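Long-range contact in aminoglycoside acetyltransferase meta-AAC0020 (PDB 5F47), which probably transfers the acetyl group of acetyl-coenzyme A to an amino group of aminoglycoside antibiotics: residues B[10-24]-B[49-63]. Sequence-based numbering, arbitrary orientation.
With CA (calcium ion), chain I.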
loop_
_atom_site.group_PDB
_atom_site.type_symbol
_atom_site.label_atom_id
_atom_site.label_comp_id
_atom_site.label_asym_id
_atom_site.label_seq_id
_atom_site.Cartn_x
_atom_site.Cartn_y
_atom_site.Cartn_z
ATOM N N PHE B 10 0.059 27.859 17.647
ATOM C CA PHE B 10 -1.237 27.964 16.987
ATOM C C PHE B 10 -1.578 26.684 16.239
ATOM O O PHE B 10 -2.744 26.392 15.985
ATOM C CB PHE B 10 -1.252 29.144 16.017
ATOM C CG PHE B 10 -1.017 30.468 16.677
ATOM C CD1 PHE B 10 -2.084 31.251 17.077
ATOM C CD2 PHE B 10 0.269 30.922 16.911
ATOM C CE1 PHE B 10 -1.872 32.467 17.688
ATOM C CE2 PHE B 10 0.487 32.136 17.522
ATOM C CZ PHE B 10 -0.587 32.908 17.913
ATOM N N LEU B 11 -0.552 25.928 15.882
ATOM C CA LEU B 11 -0.752 24.743 15.060
ATOM C C LEU B 11 -1.414 23.615 15.845
ATOM O O LEU B 11 -0.994 23.283 16.951
ATOM C CB LEU B 11 0.579 24.273 14.482
ATOM C CG LEU B 11 0.516 23.152 13.450
ATOM C CD1 LEU B 11 -0.085 23.652 12.150
ATOM C CD2 LEU B 11 1.910 22.598 13.218
ATOM N N LYS B 12 -2.446 23.020 15.259
ATOM C CA LYS B 12 -3.092 21.861 15.859
ATOM C C LYS B 12 -2.929 20.667 14.933
ATOM O O LYS B 12 -3.106 20.790 13.719
ATOM C CB LYS B 12 -4.574 22.122 16.123
ATOM C CG LYS B 12 -4.862 23.302 17.048
ATOM C CD LYS B 12 -4.433 23.010 18.473
ATOM C CE LYS B 12 -4.821 24.141 19.426
ATOM N NZ LYS B 12 -4.034 25.393 19.204
ATOM N N ILE B 13 -2.571 19.515 15.501
ATOM C CA ILE B 13 -2.502 18.273 14.738
ATOM C C ILE B 13 -3.611 17.365 15.226
ATOM O O ILE B 13 -3.707 17.089 16.424
ATOM C CB ILE B 13 -1.146 17.551 14.886
ATOM C CG1 ILE B 13 0.003 18.455 14.434
ATOM C CG2 ILE B 13 -1.147 16.251 14.101
ATOM C CD1 ILE B 13 0.030 18.707 12.952
ATOM N N GLU B 14 -4.463 16.924 14.309
ATOM C CA GLU B 14 -5.641 16.165 14.688
ATOM C C GLU B 14 -5.850 14.983 13.766
ATOM O O GLU B 14 -5.537 15.041 12.573
ATOM C CB GLU B 14 -6.881 17.069 14.695
ATOM C CG GLU B 14 -6.801 18.173 15.755
ATOM C CD GLU B 14 -8.019 19.082 15.799
ATOM O OE1 GLU B 14 -9.011 18.804 15.092
ATOM O OE2 GLU B 14 -7.978 20.081 16.554
ATOM N N ARG B 15 -6.371 13.903 14.332
ATOM C CA ARG B 15 -6.726 12.726 13.559
ATOM C C ARG B 15 -8.211 12.803 13.222
ATOM O O ARG B 15 -9.029 13.000 14.118
ATOM C CB ARG B 15 -6.400 11.448 14.342
ATOM C CG ARG B 15 -6.663 10.167 13.557
ATOM C CD ARG B 15 -6.292 8.936 14.382
ATOM N NE ARG B 15 -7.320 8.588 15.362
ATOM C CZ ARG B 15 -7.214 8.765 16.676
ATOM N NH1 ARG B 15 -6.119 9.301 17.209
ATOM N NH2 ARG B 15 -8.214 8.400 17.466
ATOM N N LEU B 16 -8.567 12.683 11.946
ATOM C CA LEU B 16 -9.959 12.872 11.551
ATOM C C LEU B 16 -10.857 11.751 12.062
ATOM O O LEU B 16 -10.475 10.573 12.074
ATOM C CB LEU B 16 -10.088 12.989 10.034
ATOM C CG LEU B 16 -9.431 14.199 9.360
ATOM C CD1 LEU B 16 -9.973 14.296 7.938
ATOM C CD2 LEU B 16 -9.646 15.507 10.117
ATOM N N ALA B 17 -12.044 12.146 12.503
ATOM C CA ALA B 17 -13.062 11.221 12.977
ATOM C C ALA B 17 -14.117 11.094 11.892
ATOM O O ALA B 17 -14.038 11.769 10.860
ATOM C CB ALA B 17 -13.672 11.713 14.285
ATOM N N GLU B 18 -15.121 10.255 12.125
ATOM C CA GLU B 18 -16.144 10.025 11.104
ATOM C C GLU B 18 -16.985 11.266 10.800
ATOM O O GLU B 18 -17.564 11.359 9.723
ATOM C CB GLU B 18 -17.058 8.869 11.512
ATOM C CG GLU B 18 -16.369 7.518 11.493
ATOM C CD GLU B 18 -17.336 6.372 11.710
ATOM O OE1 GLU B 18 -18.450 6.616 12.224
ATOM O OE2 GLU B 18 -16.986 5.226 11.356
ATOM N N ASN B 19 -17.023 12.227 11.717
ATOM C CA ASN B 19 -17.787 13.452 11.485
ATOM C C ASN B 19 -16.976 14.519 10.748
ATOM O O ASN B 19 -17.409 15.664 10.629
ATOM C CB ASN B 19 -18.328 14.006 12.815
ATOM C CG ASN B 19 -17.244 14.592 13.719
ATOM O OD1 ASN B 19 -16.053 14.348 13.541
ATOM N ND2 ASN B 19 -17.673 15.365 14.717
ATOM N N ASP B 20 -15.810 14.139 10.226
ATOM C CA ASP B 20 -14.895 15.126 9.652
ATOM C C ASP B 20 -14.812 15.149 8.125
ATOM O O ASP B 20 -13.791 15.544 7.572
ATOM C CB ASP B 20 -13.483 14.926 10.226
ATOM C CG ASP B 20 -13.342 15.484 11.637
ATOM O OD1 ASP B 20 -13.837 16.605 11.885
ATOM O OD2 ASP B 20 -12.726 14.818 12.496
ATOM N N LEU B 21 -15.885 14.770 7.437
ATOM C CA LEU B 21 -15.878 14.867 5.976
ATOM C C LEU B 21 -15.472 16.253 5.452
ATOM O O LEU B 21 -14.719 16.325 4.482
ATOM C CB LEU B 21 -17.233 14.479 5.391
ATOM C CG LEU B 21 -17.257 14.399 3.862
ATOM C CD1 LEU B 21 -16.187 13.453 3.324
ATOM C CD2 LEU B 21 -18.638 13.981 3.389
ATOM N N PRO B 22 -15.961 17.354 6.068
ATOM C CA PRO B 22 -15.522 18.651 5.532
ATOM C C PRO B 22 -14.013 18.860 5.570
ATOM O O PRO B 22 -13.463 19.381 4.597
ATOM C CB PRO B 22 -16.226 19.663 6.448
ATOM C CG PRO B 22 -17.446 18.960 6.882
ATOM C CD PRO B 22 -16.999 17.543 7.103
ATOM N N LYS B 23 -13.352 18.465 6.657
ATOM C CA LYS B 23 -11.902 18.599 6.725
ATOM C C LYS B 23 -11.219 17.644 5.753
ATOM O O LYS B 23 -10.176 17.971 5.197
ATOM C CB LYS B 23 -11.398 18.365 8.151
ATOM C CG LYS B 23 -11.691 19.537 9.081
ATOM C CD LYS B 23 -11.317 19.208 10.517
ATOM C CE LYS B 23 -11.667 20.355 11.461
ATOM N NZ LYS B 23 -11.512 19.949 12.886
ATOM N N PHE B 24 -11.809 16.469 5.543
ATOM C CA PHE B 24 -11.268 15.501 4.590
ATOM C C PHE B 24 -11.288 16.104 3.179
ATOM O O PHE B 24 -10.292 16.033 2.453
ATOM C CB PHE B 24 -12.082 14.205 4.660
ATOM C CG PHE B 24 -11.498 13.028 3.901
ATOM C CD1 PHE B 24 -10.142 12.928 3.597
ATOM C CD2 PHE B 24 -12.342 12.000 3.498
ATOM C CE1 PHE B 24 -9.652 11.813 2.893
ATOM C CE2 PHE B 24 -11.871 10.897 2.824
ATOM C CZ PHE B 24 -10.529 10.797 2.509
ATOM N N GLN B 49 -17.368 9.629 2.358
ATOM C CA GLN B 49 -17.794 9.328 3.718
ATOM C C GLN B 49 -17.557 7.856 4.039
ATOM O O GLN B 49 -17.104 7.518 5.130
ATOM C CB GLN B 49 -19.267 9.677 3.934
ATOM C CG GLN B 49 -19.748 9.458 5.376
ATOM C CD GLN B 49 -19.072 10.395 6.356
ATOM O OE1 GLN B 49 -19.207 11.614 6.244
ATOM N NE2 GLN B 49 -18.339 9.835 7.326
ATOM N N LYS B 50 -17.868 6.985 3.088
ATOM C CA LYS B 50 -17.653 5.548 3.258
ATOM C C LYS B 50 -16.185 5.244 3.539
ATOM O O LYS B 50 -15.853 4.444 4.419
ATOM C CB LYS B 50 -18.125 4.792 2.014
ATOM C CG LYS B 50 -18.194 3.280 2.168
ATOM C CD LYS B 50 -18.865 2.636 0.952
ATOM C CE LYS B 50 -18.766 1.112 0.984
ATOM N NZ LYS B 50 -19.495 0.470 -0.154
ATOM N N LEU B 51 -15.299 5.880 2.786
ATOM C CA LEU B 51 -13.866 5.724 3.030
ATOM C C LEU B 51 -13.445 6.231 4.419
ATOM O O LEU B 51 -12.743 5.532 5.145
ATOM C CB LEU B 51 -13.081 6.436 1.924
ATOM C CG LEU B 51 -11.559 6.513 2.077
ATOM C CD1 LEU B 51 -10.980 5.121 2.215
ATOM C CD2 LEU B 51 -10.953 7.234 0.873
ATOM N N LEU B 52 -13.896 7.425 4.805
ATOM C CA LEU B 52 -13.586 7.971 6.121
ATOM C C LEU B 52 -14.097 7.069 7.236
ATOM O O LEU B 52 -13.502 7.023 8.327
ATOM C CB LEU B 52 -14.172 9.379 6.253
ATOM C CG LEU B 52 -13.704 10.254 7.407
ATOM C CD1 LEU B 52 -12.209 10.487 7.281
ATOM C CD2 LEU B 52 -14.458 11.574 7.375
ATOM N N ASN B 53 -15.194 6.353 6.974
ATOM C CA ASN B 53 -15.773 5.417 7.944
ATOM C C ASN B 53 -14.993 4.113 8.120
ATOM O O ASN B 53 -15.197 3.407 9.102
ATOM C CB ASN B 53 -17.212 5.041 7.548
ATOM C CG ASN B 53 -18.220 6.147 7.815
ATOM O OD1 ASN B 53 -17.951 7.106 8.539
ATOM N ND2 ASN B 53 -19.402 6.006 7.229
ATOM N N GLN B 54 -14.131 3.772 7.160
ATOM C CA GLN B 54 -13.402 2.496 7.233
ATOM C C GLN B 54 -12.487 2.473 8.450
ATOM O O GLN B 54 -11.877 3.484 8.797
ATOM C CB GLN B 54 -12.583 2.245 5.957
ATOM C CG GLN B 54 -13.429 2.123 4.695
ATOM C CD GLN B 54 -12.627 1.908 3.419
ATOM O OE1 GLN B 54 -13.158 2.058 2.307
ATOM N NE2 GLN B 54 -11.355 1.538 3.562
ATOM N N ASN B 55 -12.387 1.313 9.084
ATOM C CA ASN B 55 -11.548 1.194 10.272
ATOM C C ASN B 55 -10.104 0.806 9.954
ATOM O O ASN B 55 -9.324 0.476 10.861
ATOM C CB ASN B 55 -12.158 0.189 11.244
ATOM C CG ASN B 55 -13.544 0.599 11.687
ATOM O OD1 ASN B 55 -13.842 1.791 11.790
ATOM N ND2 ASN B 55 -14.401 -0.382 11.953
ATOM N N ASN B 56 -9.758 0.855 8.671
ATOM C CA ASN B 56 -8.385 0.603 8.213
ATOM C C ASN B 56 -7.807 1.783 7.447
ATOM O O ASN B 56 -6.842 1.643 6.690
ATOM C CB ASN B 56 -8.354 -0.639 7.343
ATOM C CG ASN B 56 -9.348 -0.569 6.205
ATOM O OD1 ASN B 56 -9.767 0.526 5.783
ATOM N ND2 ASN B 56 -9.711 -1.732 5.679
ATOM N N PHE B 57 -8.395 2.955 7.667
ATOM C CA PHE B 57 -7.991 4.175 6.986
ATOM C C PHE B 57 -7.989 5.304 7.993
ATOM O O PHE B 57 -8.984 5.529 8.676
ATOM C CB PHE B 57 -8.956 4.479 5.827
ATOM C CG PHE B 57 -8.612 5.706 5.055
ATOM C CD1 PHE B 57 -7.502 5.713 4.221
ATOM C CD2 PHE B 57 -9.407 6.851 5.139
ATOM C CE1 PHE B 57 -7.183 6.847 3.474
ATOM C CE2 PHE B 57 -9.098 7.980 4.401
ATOM C CZ PHE B 57 -7.984 7.980 3.564
ATOM N N TYR B 58 -6.864 6.001 8.100
ATOM C CA TYR B 58 -6.730 7.097 9.061
ATOM C C TYR B 58 -6.082 8.313 8.421
ATOM O O TYR B 58 -5.049 8.210 7.763
ATOM C CB TYR B 58 -5.911 6.667 10.278
ATOM C CG TYR B 58 -6.595 5.679 11.174
ATOM C CD1 TYR B 58 -7.539 6.101 12.101
ATOM C CD2 TYR B 58 -6.283 4.333 11.119
ATOM C CE1 TYR B 58 -8.165 5.202 12.949
ATOM C CE2 TYR B 58 -6.899 3.429 11.965
ATOM C CZ TYR B 58 -7.841 3.870 12.869
ATOM O OH TYR B 58 -8.452 2.976 13.716
ATOM N N VAL B 59 -6.676 9.473 8.692
ATOM C CA VAL B 59 -6.253 10.744 8.132
ATOM C C VAL B 59 -5.787 11.655 9.259
ATOM O O VAL B 59 -6.477 11.799 10.273
ATOM C CB VAL B 59 -7.398 11.438 7.372
ATOM C CG1 VAL B 59 -6.914 12.720 6.725
ATOM C CG2 VAL B 59 -7.988 10.510 6.313
ATOM N N PHE B 60 -4.610 12.252 9.104
ATOM C CA PHE B 60 -4.134 13.219 10.086
ATOM C C PHE B 60 -4.027 14.572 9.414
ATOM O O PHE B 60 -3.522 14.663 8.296
ATOM C CB PHE B 60 -2.782 12.800 10.659
ATOM C CG PHE B 60 -2.834 11.536 11.470
ATOM C CD1 PHE B 60 -2.870 10.302 10.839
ATOM C CD2 PHE B 60 -2.866 11.582 12.850
ATOM C CE1 PHE B 60 -2.928 9.135 11.577
ATOM C CE2 PHE B 60 -2.917 10.411 13.592
ATOM C CZ PHE B 60 -2.966 9.189 12.937
ATOM N N VAL B 61 -4.491 15.618 10.083
ATOM C CA VAL B 61 -4.424 16.955 9.507
ATOM C C VAL B 61 -3.745 17.970 10.409
ATOM O O VAL B 61 -3.665 17.812 11.630
ATOM C CB VAL B 61 -5.829 17.485 9.138
ATOM C CG1 VAL B 61 -6.493 16.550 8.126
ATOM C CG2 VAL B 61 -6.716 17.667 10.366
ATOM N N ALA B 62 -3.248 19.025 9.776
ATOM C CA ALA B 62 -2.682 20.159 10.495
ATOM C C ALA B 62 -3.584 21.353 10.288
ATOM O O ALA B 62 -3.999 21.636 9.163
ATOM C CB ALA B 62 -1.282 20.457 10.015
ATOM N N LEU B 63 -3.884 22.060 11.375
ATOM C CA LEU B 63 -4.849 23.145 11.337
ATOM C C LEU B 63 -4.251 24.417 11.890
ATOM O O LEU B 63 -3.585 24.393 12.924
ATOM C CB LEU B 63 -6.086 22.788 12.151
ATOM C CG LEU B 63 -7.001 21.703 11.598
ATOM C CD1 LEU B 63 -7.515 20.845 12.735
ATOM C CD2 LEU B 63 -8.154 22.350 10.859
HETATM CA CA CA I . -15.366 3.671 11.469
HETATM O O HOH W 1 -9.208 9.375 9.897
HETATM O O HOH W 2 -18.351 13.438 8.119
HETATM O O HOH W 3 -13.586 5.336 10.731
HETATM O O HOH W 4 -16.805 2.021 10.595
HETATM O O HOH W 5 -16.363 2.737 13.428
HETATM O O HOH W 6 -14.277 4.627 13.355
#
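R15 lays its aliphatic stem along F60: CG sits 4.0 Å from the ring centroid, over one face, as a CH-pi contact. With CG anti to the backbone N (chi1 -176°), the side chain runs beside the ring, and CD also touches CD1 of Y58. An arginine suits this border, its methylenes packing on aromatics that also meet F114 of helix 103-117 while its charge can reach solvent. On the other face L16 spreads its two methyls, CD1 3.6 Å from CG1 of V59 and CD2 against CG2 of V61, its branched end suited to touching two valines at once. The backbones form the antiparallel first pair of the GNAT sheet, strand 11-15 at its edge; past it, where L16 O and V59 N part, water 1 bridges them. F24 reaches back from helix 21-34, CZ 3.7 Å from CE2 of F57, with the rings inclined at 54°. Q49, bent at chi2 (66°), turns NE2 to donate to E18 O (2.9 Å) in its carbonyl plane, and to N53 OD1 from above that amide's plane; water 2 links OE1 to the same E18 O. Calcium joins E18 OE2, at 2.2 Å, to N53 O, N55 OD1 and four waters.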